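Local coordinates for protein starch synthase I (Hordeum vulgare, PDB 4HLN) that belongs to the starch synthases, plant enzymes of the glycosyltransferase class built from two Rossmann-like domains in the GT-B fold, at residues G444-L449 with D516-P521; V470-L475 with D495-W500. One frame throughout, in Å; residues are numbered along the deposited sequence.

Contact 1 of 2, residues G444-L449 with D516-P521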
loop_
_atom_site.group_PDB
_atom_site.type_symbol
_atom_site.label_atom_id
_atom_site.label_comp_id
_atom_site.label_asym_id
_atom_site.label_seq_id
_atom_site.Cartn_x
_atom_site.Cartn_y
_atom_site.Cartn_z
ATOM N N GLY A 444 0.615 9.979 -20.479
ATOM C CA GLY A 444 1.715 10.134 -19.547
ATOM C C GLY A 444 2.047 8.865 -18.776
ATOM O O GLY A 444 1.165 8.066 -18.423
ATOM N N PHE A 445 3.340 8.675 -18.534
ATOM C CA PHE A 445 3.797 7.745 -17.520
ATOM C C PHE A 445 4.700 8.514 -16.566
ATOM O O PHE A 445 5.459 9.375 -16.989
ATOM C CB PHE A 445 4.573 6.579 -18.132
ATOM C CG PHE A 445 5.381 5.815 -17.125
ATOM C CD1 PHE A 445 6.646 6.258 -16.752
ATOM C CD2 PHE A 445 4.866 4.679 -16.518
ATOM C CE1 PHE A 445 7.389 5.572 -15.806
ATOM C CE2 PHE A 445 5.605 3.988 -15.570
ATOM C CZ PHE A 445 6.865 4.435 -15.214
ATOM N N ILE A 446 4.629 8.199 -15.282
ATOM C CA ILE A 446 5.464 8.879 -14.302
ATOM C C ILE A 446 5.939 7.942 -13.202
ATOM O O ILE A 446 5.138 7.265 -12.559
ATOM C CB ILE A 446 4.711 10.032 -13.617
ATOM C CG1 ILE A 446 4.183 11.035 -14.646
ATOM C CG2 ILE A 446 5.609 10.715 -12.594
ATOM C CD1 ILE A 446 3.530 12.283 -14.002
ATOM N N GLY A 447 7.245 7.919 -12.973
ATOM C CA GLY A 447 7.773 7.223 -11.821
ATOM C C GLY A 447 9.141 6.628 -12.040
ATOM O O GLY A 447 9.754 6.809 -13.094
ATOM N N ARG A 448 9.613 5.909 -11.028
ATOM C CA ARG A 448 10.915 5.266 -11.069
ATOM C C ARG A 448 11.018 4.293 -12.242
ATOM O O ARG A 448 10.060 3.604 -12.575
ATOM C CB ARG A 448 11.164 4.516 -9.761
ATOM C CG ARG A 448 10.963 5.342 -8.495
ATOM C CD ARG A 448 12.043 5.006 -7.468
ATOM N NE ARG A 448 13.380 5.155 -8.047
ATOM C CZ ARG A 448 14.172 6.209 -7.858
ATOM N NH1 ARG A 448 15.368 6.255 -8.441
ATOM N NH2 ARG A 448 13.771 7.211 -7.082
ATOM N N LEU A 449 12.183 4.235 -12.873
ATOM C CA LEU A 449 12.382 3.264 -13.931
ATOM C C LEU A 449 12.698 1.887 -13.335
ATOM O O LEU A 449 13.799 1.368 -13.506
ATOM C CB LEU A 449 13.500 3.728 -14.859
ATOM C CG LEU A 449 13.286 5.132 -15.419
ATOM C CD1 LEU A 449 14.309 5.449 -16.502
ATOM C CD2 LEU A 449 11.878 5.236 -15.970
ATOM N N ASP A 516 -4.136 13.517 -21.082
ATOM C CA ASP A 516 -5.524 13.084 -21.123
ATOM C C ASP A 516 -5.645 11.753 -20.410
ATOM O O ASP A 516 -6.632 11.491 -19.717
ATOM C CB ASP A 516 -5.998 12.967 -22.572
ATOM C CG ASP A 516 -5.865 14.282 -23.332
ATOM O OD1 ASP A 516 -6.422 15.307 -22.864
ATOM O OD2 ASP A 516 -5.178 14.295 -24.381
ATOM N N ILE A 517 -4.610 10.932 -20.578
ATOM C CA ILE A 517 -4.538 9.605 -19.988
ATOM C C ILE A 517 -3.230 9.437 -19.242
ATOM O O ILE A 517 -2.191 9.927 -19.679
ATOM C CB ILE A 517 -4.581 8.525 -21.075
ATOM C CG1 ILE A 517 -5.875 8.643 -21.875
ATOM C CG2 ILE A 517 -4.390 7.113 -20.481
ATOM C CD1 ILE A 517 -5.887 7.760 -23.080
ATOM N N LEU A 518 -3.283 8.744 -18.111
ATOM C CA LEU A 518 -2.075 8.414 -17.382
ATOM C C LEU A 518 -2.003 6.915 -17.292
ATOM O O LEU A 518 -3.003 6.251 -17.028
ATOM C CB LEU A 518 -2.104 9.028 -15.997
ATOM C CG LEU A 518 -0.729 9.254 -15.375
ATOM C CD1 LEU A 518 -0.074 10.479 -15.985
ATOM C CD2 LEU A 518 -0.865 9.424 -13.868
ATOM N N LEU A 519 -0.818 6.378 -17.531
ATOM C CA LEU A 519 -0.647 4.931 -17.645
ATOM C C LEU A 519 0.158 4.348 -16.474
ATOM O O LEU A 519 1.308 4.733 -16.239
ATOM C CB LEU A 519 0.032 4.613 -18.974
ATOM C CG LEU A 519 0.395 3.163 -19.256
ATOM C CD1 LEU A 519 -0.863 2.312 -19.214
ATOM C CD2 LEU A 519 1.093 3.064 -20.608
ATOM N N MET A 520 -0.452 3.423 -15.738
ATOM C CA MET A 520 0.228 2.767 -14.629
ATOM C C MET A 520 0.224 1.255 -14.818
ATOM O O MET A 520 -0.687 0.561 -14.366
ATOM C CB MET A 520 -0.417 3.135 -13.286
ATOM C CG MET A 520 -0.264 4.596 -12.865
ATOM S SD MET A 520 -1.468 5.744 -13.593
ATOM C CE MET A 520 -3.006 4.993 -13.065
ATOM N N PRO A 521 1.245 0.736 -15.504
ATOM C CA PRO A 521 1.392 -0.717 -15.683
ATOM C C PRO A 521 2.149 -1.404 -14.528
ATOM O O PRO A 521 2.982 -2.273 -14.765
ATOM C CB PRO A 521 2.189 -0.819 -16.987
ATOM C CG PRO A 521 3.017 0.430 -17.006
ATOM C CD PRO A 521 2.197 1.507 -16.323
#

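Contact 2 of 2, residues V470-L475 with D495-W500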
loop_
_atom_site.group_PDB
_atom_site.type_symbol
_atom_site.label_atom_id
_atom_site.label_comp_id
_atom_site.label_asym_id
_atom_site.label_seq_id
_atom_site.Cartn_x
_atom_site.Cartn_y
_atom_site.Cartn_z
ATOM N N VAL A 470 -0.919 9.566 -31.654
ATOM C CA VAL A 470 -0.922 9.895 -30.239
ATOM C C VAL A 470 0.412 10.501 -29.859
ATOM O O VAL A 470 1.414 10.346 -30.570
ATOM C CB VAL A 470 -1.130 8.650 -29.342
ATOM C CG1 VAL A 470 -2.430 7.962 -29.674
ATOM C CG2 VAL A 470 0.039 7.687 -29.481
ATOM N N GLN A 471 0.418 11.195 -28.728
ATOM C CA GLN A 471 1.658 11.654 -28.131
ATOM C C GLN A 471 1.840 10.949 -26.781
ATOM O O GLN A 471 0.874 10.603 -26.103
ATOM C CB GLN A 471 1.651 13.171 -27.974
ATOM C CG GLN A 471 1.015 13.893 -29.151
ATOM C CD GLN A 471 1.107 15.391 -29.019
ATOM O OE1 GLN A 471 0.940 15.944 -27.926
ATOM N NE2 GLN A 471 1.394 16.065 -30.129
ATOM N N PHE A 472 3.086 10.720 -26.403
ATOM C CA PHE A 472 3.370 9.953 -25.211
ATOM C C PHE A 472 4.582 10.526 -24.507
ATOM O O PHE A 472 5.679 10.552 -25.051
ATOM C CB PHE A 472 3.629 8.492 -25.566
ATOM C CG PHE A 472 3.958 7.651 -24.384
ATOM C CD1 PHE A 472 2.975 6.916 -23.744
ATOM C CD2 PHE A 472 5.247 7.613 -23.882
ATOM C CE1 PHE A 472 3.276 6.142 -22.631
ATOM C CE2 PHE A 472 5.550 6.841 -22.768
ATOM C CZ PHE A 472 4.561 6.107 -22.146
ATOM N N VAL A 473 4.389 10.991 -23.288
ATOM C CA VAL A 473 5.511 11.493 -22.527
ATOM C C VAL A 473 5.670 10.663 -21.272
ATOM O O VAL A 473 4.702 10.388 -20.558
ATOM C CB VAL A 473 5.334 12.971 -22.141
ATOM C CG1 VAL A 473 3.959 13.207 -21.500
ATOM C CG2 VAL A 473 6.454 13.403 -21.201
ATOM N N MET A 474 6.891 10.238 -21.004
ATOM C CA MET A 474 7.131 9.605 -19.733
ATOM C C MET A 474 8.243 10.356 -19.026
ATOM O O MET A 474 9.190 10.819 -19.650
ATOM C CB MET A 474 7.414 8.107 -19.888
ATOM C CG MET A 474 8.686 7.769 -20.620
ATOM S SD MET A 474 8.772 6.014 -21.040
ATOM C CE MET A 474 8.823 5.245 -19.426
ATOM N N LEU A 475 8.076 10.517 -17.724
ATOM C CA LEU A 475 9.055 11.172 -16.889
ATOM C C LEU A 475 9.465 10.179 -15.828
ATOM O O LEU A 475 8.614 9.574 -15.167
ATOM C CB LEU A 475 8.437 12.410 -16.223
ATOM C CG LEU A 475 9.010 12.800 -14.856
ATOM C CD1 LEU A 475 10.302 13.550 -15.023
ATOM C CD2 LEU A 475 8.034 13.632 -14.054
ATOM N N ASP A 495 7.931 13.281 -33.132
ATOM C CA ASP A 495 6.744 14.128 -33.068
ATOM C C ASP A 495 5.663 13.508 -32.172
ATOM O O ASP A 495 4.544 14.025 -32.056
ATOM C CB ASP A 495 6.200 14.337 -34.484
ATOM C CG ASP A 495 5.955 13.010 -35.224
ATOM O OD1 ASP A 495 6.701 12.023 -34.983
ATOM O OD2 ASP A 495 5.011 12.955 -36.048
ATOM N N LYS A 496 6.006 12.392 -31.541
ATOM C CA LYS A 496 5.029 11.599 -30.813
ATOM C C LYS A 496 5.505 11.201 -29.418
ATOM O O LYS A 496 4.693 11.001 -28.519
ATOM C CB LYS A 496 4.694 10.336 -31.601
ATOM C CG LYS A 496 3.965 10.564 -32.901
ATOM C CD LYS A 496 3.660 9.230 -33.581
ATOM C CE LYS A 496 2.774 9.407 -34.805
ATOM N NZ LYS A 496 2.252 8.108 -35.315
ATOM N N PHE A 497 6.815 11.080 -29.237
ATOM C CA PHE A 497 7.347 10.549 -27.988
ATOM C C PHE A 497 8.355 11.478 -27.326
ATOM O O PHE A 497 9.277 11.968 -27.973
ATOM C CB PHE A 497 7.996 9.181 -28.215
ATOM C CG PHE A 497 8.630 8.609 -26.987
ATOM C CD1 PHE A 497 7.964 7.662 -26.224
ATOM C CD2 PHE A 497 9.887 9.026 -26.582
ATOM C CE1 PHE A 497 8.546 7.132 -25.082
ATOM C CE2 PHE A 497 10.469 8.505 -25.438
ATOM C CZ PHE A 497 9.797 7.552 -24.685
ATOM N N ARG A 498 8.180 11.690 -26.025
ATOM C CA ARG A 498 9.117 12.467 -25.223
ATOM C C ARG A 498 9.501 11.736 -23.935
ATOM O O ARG A 498 8.645 11.194 -23.233
ATOM C CB ARG A 498 8.527 13.835 -24.877
ATOM C CG ARG A 498 8.257 14.731 -26.082
ATOM C CD ARG A 498 9.538 15.190 -26.768
ATOM N NE ARG A 498 9.237 16.116 -27.855
ATOM C CZ ARG A 498 9.046 15.757 -29.120
ATOM N NH1 ARG A 498 9.138 14.482 -29.483
ATOM N NH2 ARG A 498 8.766 16.680 -30.026
ATOM N N GLY A 499 10.795 11.730 -23.638
ATOM C CA GLY A 499 11.310 11.111 -22.437
ATOM C C GLY A 499 12.062 12.124 -21.597
ATOM O O GLY A 499 13.137 12.607 -21.980
ATOM N N TRP A 500 11.483 12.451 -20.449
ATOM C CA TRP A 500 12.061 13.424 -19.542
ATOM C C TRP A 500 12.815 12.646 -18.486
ATOM O O TRP A 500 12.210 12.076 -17.568
ATOM C CB TRP A 500 10.950 14.246 -18.888
ATOM C CG TRP A 500 11.371 15.593 -18.337
ATOM C CD1 TRP A 500 11.089 16.815 -18.878
ATOM C CD2 TRP A 500 12.118 15.853 -17.130
ATOM N NE1 TRP A 500 11.624 17.816 -18.097
ATOM C CE2 TRP A 500 12.257 17.256 -17.017
ATOM C CE3 TRP A 500 12.687 15.038 -16.140
ATOM C CZ2 TRP A 500 12.941 17.866 -15.954
ATOM C CZ3 TRP A 500 13.364 15.643 -15.079
ATOM C CH2 TRP A 500 13.485 17.043 -14.997
#

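Contact 1 of 2, residues G444-L449 with D516-P521
Gly-444 and Leu-518 form a parallel beta bridge in the Rossmann-like sheet of the C-terminal half of this GT-B enzyme, and they illustrate how one residue can join two strands through both of its backbone polar atoms. Gly-444 N donates to Ile-517 O at 2.9 Å, while Gly-444 O accepts from Leu-519 N at 2.8 Å, the donor approaching nearly straight down the carbonyl bond. The two partners flank Leu-518, whose CA also makes a CA-H...O contact of 3.4 Å with Gly-444 O. Having no side chain, the glycine presents bare backbone to Leu-518, which brings its CD1 branch to 3.6 Å from Gly-444 O. Further along that face, Leu-518 CD1 reaches Ile-446 CD1 at 4.5 Å, a loose apolar touch beneath helices 505-514 and 529-536.

The short strands diverge by 43°, and past the bridge side chains take over from backbone bonds. Phe-445 turns its CG away from its own backbone N (chi1 164°) and lies on the face packed by helix 455-466, where Ile-458 touches both it and Pro-521. Leu-519, whose CB is 3.7 Å from Gly-444 O, also touches Val-542 of strand 540-544, the next in the sheet. The Phe-445 ring and Pro-521 cross at about a right angle. Leu-519 O approaches Phe-445 CD2 obliquely at 3.6 Å, and Pro-521 CD sits at the ring edge, 4.2 Å from that same CD2.

Contact 2 of 2, residues V470-L475 with D495-W500
Phe-472 and Met-474 alternate with Arg-498 and Trp-500 in the backbone bonding of two neighbouring parallel strands. Phe-472 N donates to Lys-496 O (2.7 Å), and Phe-472 O accepts from Arg-498 N (2.9 Å). Two residues on, Met-474 N reaches Arg-498 O (3.0 Å) and Met-474 O receives Trp-500 N (2.9 Å). CA-H...O contacts fill the gaps between these bonds, among them that of Val-473 CA with Arg-498 O.

The aromatic contacts lie on one face. The rings of Phe-472 and Phe-497 run side by side, planes 13° apart and centroids 5.7 Å apart, meeting rim to rim through Phe-472 CD2 and Phe-497 CE1 with neither over the other. Met-474 adds a Met-aromatic contact. With its CG between backbone N and carbonyl carbon (chi1 66°), it carries SD to the edge of the Phe-497 ring, 5.2 Å from the centroid, and SD also lies in plane at the edge of the Phe-472 ring. Ile-462 and Met-466 of helix 455-466 pack on Phe-497.

On the other face Val-473 CG2 packs near Arg-498 CB; Leu-475 and Trp-500 lie side by side, but how the leucine meets the indole is doubtful.

Among the polar side chains, Lys-496 lays its first methylenes against Val-470 O (CB at 3.4 Å), and its extended chain takes NZ to the carbonyls of Met-466 and Glu-468. Arg-498 bends back so that NH1 binds Phe-497 O from above the carbonyl plane; NH1 also binds Lys-494 O, NE binds Leu-432 O and NH2 binds Gly-433 O. The two strands, connected through helix 480-492, make a classic beta-alpha-beta unit at the edge of a Rossmann-like sheet.

In the fold
Following the chain from the N terminus, strand 442-446 comes first and opens the loop that contact 1 closes when strand 517-520 returns beside it. Contact 2 is nested within that loop: helix 455-466 leads to strand 471-476, and helix 480-492 then brings strand 497-501 alongside. Strand order thus departs from chain order, as in Rossmann-like folds: 497-501, 471-476, 442-446, 517-520, then 540-544 and 569-571. Strand 442-446 joins the contacts, for Phe-445 N and O pair with Val-473 O and Leu-475 N, and the Phe-445 ring packs beside Met-474 CE. Between them, contacts 1 and 2 tie four strands of one sheet; the centres of the two contacts lie about 11 Å apart.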